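Local atomic coordinates of lytic Polysaccharide Monooxygenase (Phytophthora infestans, PDB entry 6Z5Y), a protein that probably cleaves plant cell-wall pectin oxidatively through this copper-dependent monooxygenase domain, part of a longer protein secreted by a plant-infecting oomycete. Residues Gly2-Pro7 with Leu145-Leu150; Leu110-Asp113 with Ala118-Asp121. All coordinates share one frame; numbering follows the deposited sequence.

Interaction 1. Residues Gly2-Pro7 with Leu145-Leu150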
loop_
_atom_site.group_PDB
_atom_site.type_symbol
_atom_site.label_atom_id
_atom_site.label_comp_id
_atom_site.label_asym_id
_atom_site.label_seq_id
_atom_site.Cartn_x
_atom_site.Cartn_y
_atom_site.Cartn_z
ATOM N N GLY A 2 6.023 1.210 7.395
ATOM C CA GLY A 2 5.025 2.255 7.581
ATOM C C GLY A 2 3.617 1.737 7.400
ATOM O O GLY A 2 3.387 0.676 6.820
ATOM N N TYR A 3 2.664 2.548 7.849
ATOM C CA TYR A 3 1.228 2.280 7.731
ATOM C C TYR A 3 0.553 3.618 7.443
ATOM O O TYR A 3 1.048 4.675 7.879
ATOM C CB TYR A 3 0.659 1.587 8.989
ATOM C CG TYR A 3 0.920 2.312 10.280
ATOM C CD1 TYR A 3 2.106 2.097 10.978
ATOM C CD2 TYR A 3 0.046 3.249 10.794
ATOM C CE1 TYR A 3 2.415 2.807 12.129
ATOM C CE2 TYR A 3 0.331 3.936 11.958
ATOM C CZ TYR A 3 1.520 3.724 12.606
ATOM O OH TYR A 3 1.871 4.454 13.702
ATOM N N ILE A 4 -0.641 3.568 6.888
ATOM C CA ILE A 4 -1.467 4.787 6.849
ATOM C C ILE A 4 -1.902 5.097 8.272
ATOM O O ILE A 4 -2.521 4.245 8.948
ATOM C CB ILE A 4 -2.640 4.646 5.883
ATOM C CG1 ILE A 4 -2.116 4.639 4.451
ATOM C CG2 ILE A 4 -3.657 5.754 6.119
ATOM C CD1 ILE A 4 -3.194 4.576 3.406
ATOM N N ALA A 5 -1.564 6.289 8.720
ATOM C CA ALA A 5 -1.815 6.732 10.092
ATOM C C ALA A 5 -3.049 7.617 10.199
ATOM O O ALA A 5 -3.632 7.680 11.298
ATOM C CB ALA A 5 -0.609 7.450 10.623
ATOM N N LYS A 6 -3.418 8.304 9.152
ATOM C CA LYS A 6 -4.615 9.149 9.098
ATOM C C LYS A 6 -5.242 8.893 7.749
ATOM O O LYS A 6 -4.603 9.124 6.739
ATOM C CB LYS A 6 -4.183 10.593 9.245
ATOM C CG LYS A 6 -5.302 11.548 9.525
ATOM C CD LYS A 6 -4.811 12.937 9.823
ATOM C CE LYS A 6 -5.926 13.855 10.242
ATOM N NZ LYS A 6 -5.457 15.253 10.263
ATOM N N PRO A 7 -6.470 8.384 7.680
ATOM C CA PRO A 7 -7.321 8.005 8.818
ATOM C C PRO A 7 -6.700 6.878 9.646
ATOM O O PRO A 7 -5.895 6.090 9.149
ATOM C CB PRO A 7 -8.618 7.572 8.134
ATOM C CG PRO A 7 -8.183 7.108 6.786
ATOM C CD PRO A 7 -7.062 8.035 6.392
ATOM N N LEU A 145 -11.327 1.456 3.733
ATOM C CA LEU A 145 -10.107 1.889 3.024
ATOM C C LEU A 145 -9.129 0.726 3.028
ATOM O O LEU A 145 -8.921 0.083 4.045
ATOM C CB LEU A 145 -9.510 3.107 3.706
ATOM C CG LEU A 145 -8.232 3.644 3.041
ATOM C CD1 LEU A 145 -8.070 5.141 3.306
ATOM C CD2 LEU A 145 -6.976 2.926 3.530
ATOM N N ARG A 146 -8.574 0.430 1.860
ATOM C CA ARG A 146 -7.514 -0.573 1.771
ATOM C C ARG A 146 -6.307 0.039 1.107
ATOM O O ARG A 146 -6.407 0.650 0.034
ATOM C CB ARG A 146 -7.979 -1.825 1.044
ATOM C CG ARG A 146 -9.002 -2.616 1.849
ATOM C CD ARG A 146 -9.430 -3.885 1.141
ATOM N NE ARG A 146 -10.363 -4.696 1.926
ATOM C CZ ARG A 146 -11.687 -4.528 1.971
ATOM N NH1 ARG A 146 -12.283 -3.587 1.249
ATOM N NH2 ARG A 146 -12.428 -5.321 2.727
ATOM N N PHE A 147 -5.168 -0.136 1.752
ATOM C CA PHE A 147 -3.851 0.293 1.238
ATOM C C PHE A 147 -3.060 -0.938 0.886
ATOM O O PHE A 147 -3.022 -1.902 1.684
ATOM C CB PHE A 147 -3.137 1.094 2.320
ATOM C CG PHE A 147 -1.726 1.499 2.002
ATOM C CD1 PHE A 147 -1.487 2.406 0.989
ATOM C CD2 PHE A 147 -0.646 0.930 2.653
ATOM C CE1 PHE A 147 -0.176 2.808 0.725
ATOM C CE2 PHE A 147 0.652 1.314 2.378
ATOM C CZ PHE A 147 0.884 2.253 1.412
ATOM N N TYR A 148 -2.405 -0.891 -0.251
ATOM C CA TYR A 148 -1.490 -1.947 -0.709
ATOM C C TYR A 148 -0.209 -1.281 -1.166
ATOM O O TYR A 148 -0.271 -0.328 -1.961
ATOM C CB TYR A 148 -2.092 -2.712 -1.868
ATOM C CG TYR A 148 -3.389 -3.423 -1.588
ATOM C CD1 TYR A 148 -4.606 -2.781 -1.652
ATOM C CD2 TYR A 148 -3.388 -4.781 -1.271
ATOM C CE1 TYR A 148 -5.792 -3.483 -1.380
ATOM C CE2 TYR A 148 -4.545 -5.487 -1.006
ATOM C CZ TYR A 148 -5.752 -4.833 -1.056
ATOM O OH TYR A 148 -6.942 -5.495 -0.827
ATOM N N TRP A 149 0.900 -1.855 -0.770
ATOM C CA TRP A 149 2.217 -1.343 -1.184
ATOM C C TRP A 149 3.119 -2.558 -1.402
ATOM O O TRP A 149 3.282 -3.386 -0.493
ATOM C CB TRP A 149 2.791 -0.413 -0.119
ATOM C CG TRP A 149 4.156 0.152 -0.353
ATOM C CD1 TRP A 149 4.762 0.428 -1.539
ATOM C CD2 TRP A 149 5.050 0.583 0.682
ATOM N NE1 TRP A 149 5.998 0.967 -1.311
ATOM C CE2 TRP A 149 6.187 1.112 0.045
ATOM C CE3 TRP A 149 4.977 0.601 2.078
ATOM C CZ2 TRP A 149 7.264 1.633 0.776
ATOM C CZ3 TRP A 149 6.039 1.097 2.790
ATOM C CH2 TRP A 149 7.166 1.606 2.158
ATOM N N LEU A 150 3.650 -2.667 -2.608
ATOM C CA LEU A 150 4.671 -3.679 -2.918
ATOM C C LEU A 150 6.010 -2.980 -2.943
ATOM O O LEU A 150 6.355 -2.288 -3.917
ATOM C CB LEU A 150 4.354 -4.308 -4.257
ATOM C CG LEU A 150 5.249 -5.490 -4.606
ATOM C CD1 LEU A 150 4.898 -6.677 -3.756
ATOM C CD2 LEU A 150 5.234 -5.810 -6.067
#

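Interaction 2. Residues Leu110-Asp113 with Ala118-Asp121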
loop_
_atom_site.group_PDB
_atom_site.type_symbol
_atom_site.label_atom_id
_atom_site.label_comp_id
_atom_site.label_asym_id
_atom_site.label_seq_id
_atom_site.Cartn_x
_atom_site.Cartn_y
_atom_site.Cartn_z
ATOM N N LEU A 110 -6.507 6.113 -5.487
ATOM C CA LEU A 110 -5.153 6.639 -5.658
ATOM C C LEU A 110 -4.266 5.482 -6.077
ATOM O O LEU A 110 -4.402 4.362 -5.554
ATOM C CB LEU A 110 -4.662 7.296 -4.369
ATOM C CG LEU A 110 -3.215 7.794 -4.410
ATOM C CD1 LEU A 110 -3.083 9.115 -3.686
ATOM C CD2 LEU A 110 -2.220 6.777 -3.824
ATOM N N GLN A 111 -3.354 5.748 -6.984
ATOM C CA GLN A 111 -2.400 4.739 -7.469
ATOM C C GLN A 111 -1.148 5.449 -7.924
ATOM O O GLN A 111 -1.256 6.495 -8.556
ATOM C CB GLN A 111 -3.035 3.918 -8.582
ATOM C CG GLN A 111 -2.193 2.766 -9.101
ATOM C CD GLN A 111 -1.052 3.135 -10.022
ATOM O OE1 GLN A 111 -0.032 2.400 -10.087
ATOM N NE2 GLN A 111 -1.234 4.159 -10.822
ATOM N N ASN A 112 -0.025 4.837 -7.705
ATOM C CA ASN A 112 1.244 5.344 -8.285
ATOM C C ASN A 112 2.218 4.186 -8.439
ATOM O O ASN A 112 2.264 3.278 -7.591
ATOM C CB ASN A 112 1.834 6.466 -7.436
ATOM C CG ASN A 112 2.866 7.277 -8.166
ATOM O OD1 ASN A 112 4.021 6.891 -8.258
ATOM N ND2 ASN A 112 2.447 8.400 -8.719
ATOM N N ASP A 113 2.978 4.227 -9.519
ATOM C CA ASP A 113 3.949 3.154 -9.788
ATOM C C ASP A 113 5.146 3.203 -8.845
ATOM O O ASP A 113 5.877 2.193 -8.701
ATOM C CB ASP A 113 4.440 3.276 -11.225
ATOM C CG ASP A 113 3.362 2.975 -12.263
ATOM O OD1 ASP A 113 2.359 2.305 -11.919
ATOM O OD2 ASP A 113 3.575 3.412 -13.396
ATOM N N ALA A 118 6.649 9.779 -5.448
ATOM C CA ALA A 118 5.429 10.589 -5.627
ATOM C C ALA A 118 5.019 11.300 -4.349
ATOM O O ALA A 118 4.422 12.373 -4.450
ATOM C CB ALA A 118 4.314 9.727 -6.123
ATOM N N TYR A 119 5.215 10.674 -3.195
ATOM C CA TYR A 119 4.523 11.075 -1.937
ATOM C C TYR A 119 5.449 11.375 -0.785
ATOM O O TYR A 119 4.911 11.832 0.250
ATOM C CB TYR A 119 3.503 10.045 -1.495
ATOM C CG TYR A 119 2.519 9.763 -2.591
ATOM C CD1 TYR A 119 1.695 10.755 -3.116
ATOM C CD2 TYR A 119 2.418 8.480 -3.116
ATOM C CE1 TYR A 119 0.833 10.465 -4.159
ATOM C CE2 TYR A 119 1.516 8.170 -4.113
ATOM C CZ TYR A 119 0.748 9.172 -4.664
ATOM O OH TYR A 119 -0.069 8.826 -5.704
ATOM N N GLY A 120 6.715 11.144 -0.959
ATOM C CA GLY A 120 7.646 11.577 0.083
ATOM C C GLY A 120 8.926 12.093 -0.509
ATOM O O GLY A 120 9.004 12.257 -1.731
ATOM N N ASP A 121 9.912 12.345 0.353
ATOM C CA ASP A 121 11.242 12.869 -0.094
ATOM C C ASP A 121 12.303 11.753 -0.008
ATOM O O ASP A 121 13.486 12.082 -0.157
ATOM C CB ASP A 121 11.590 14.159 0.666
ATOM C CG ASP A 121 11.878 13.971 2.145
ATOM O OD1 ASP A 121 11.998 12.792 2.572
ATOM O OD2 ASP A 121 12.181 15.046 2.794
#

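Interaction 1. Residues Gly2-Pro7 with Leu145-Leu150
Ile-4 packs against Phe-147 and Leu-145 between the two sheets of the beta-sandwich expected of a lytic polysaccharide monooxygenase. Strand 4-6 belongs to the three-stranded sheet and strand 143-155 to the five-stranded one. No hydrogen bond crosses between the segments, and side chains alone join them. The tight part lies at Ile-4, which has two conformers; the contact is that of one of them. Its CG1 branch lies opposite the carbonyl carbon (chi1 -70°) and runs on fully extended (chi2 -177°). This lays the branch across Phe-147. Ile-4 CG1 stands over one ring face, off-centre toward the rim, in a CH-pi contact 4.3 Å from the centroid of the Phe-147 ring. Ile-4 CD1 lies at the stem end of the ring, 3.6 Å from Phe-147 CB. All four touching residues are buried. Ile-4 also touches Ile-168, and Phe-147 touches Asn-166 and meets the ring of Phe-130.

The outer side of the N-terminal segment is looser. Ala-5 and Lys-6 form a classic beta bulge opposite Thr-89 and do not touch residues 145-150, and Lys-6 is exposed to solvent. On the other strand, the CB of Arg-146 points away from the contact. The cis peptide bond after Lys-6 leads into Pro-7, whose ring returns to the core. About 10 Å separates the side chain of Phe-147 from those of His-1 and His-96, both copper ligands. Leu-145 divides its two methyls between Ile-4 and Pro-7: Leu-145 CD2 lies 4.1 Å from Ile-4 CD1, and Leu-145 CD1 lies 4.0 Å from Pro-7 CG.

Interaction 2. Residues Leu110-Asp113 with Ala118-Asp121
Tyr-119 has its ring opposite its own carbonyl carbon (chi1 -55°), while Asn-112 (chi1 -163°) and Leu-110 each set CG opposite their backbone N. These torsions bring the tyrosine hydroxyl in between the two strand side chains. The strand 107-112 leads through a tight connection into the short helix 115-119, and this contact folds the helix back on the strand end. Tyr-119 OH touches carbon on both residues: it lies 3.5 Å from Asn-112 CB and 3.5 Å from Leu-110 CD2. Leu-110 comes from the strand and meets the hydroxyl end of the ring head on. Both its methyls reach this end, with Leu-110 CD2 3.9 Å from Tyr-119 CZ.

Ala-118 fills the angle between the amide and the ring. Its CB sits 3.6 Å above the plane of the Tyr-119 ring, over the centre. The same Ala-118 CB touches the Asn-112 amide, 3.5 Å from ND2 and 3.5 Å from CG. Amide and ring are steeply inclined, their planes 72° apart. The amide oxygen is used within the connection: Asn-112 OD1 accepts a hydrogen bond from Asp-114 N, as in an Asx turn. That bond should limit rotation of the amide. The disulfide Cys-100–Cys-115 ties the start of the helix to the neighbouring strand 100-104. Beyond the contact, Tyr-119 meets the ring of Phe-130.

No hydrogen bond links the two segments. Their contact therefore depends on van der Waals fit, and the phenol oxygen meets the strand mainly against carbon atoms.

How the interactions relate
The chain starts at the copper ligand His-1 and passes directly into segment 2-7. Interaction 1 closes a very long loop from there to strand 143-155, with 137 residues between its segments. Interaction 2 is nested inside that loop. It closes a short loop, with four residues between its segments, three of them in helix 115-119. Both contacts reach the five-stranded sheet: interaction 1 joins it to strand 4-6 of the three-stranded sheet, and interaction 2 lays a helix on an edge strand of that five-stranded sheet, 107-112. Their centres are 12 Å apart and they do not touch. Phe-130 lies between them, its ring meeting both Phe-147 and Tyr-119.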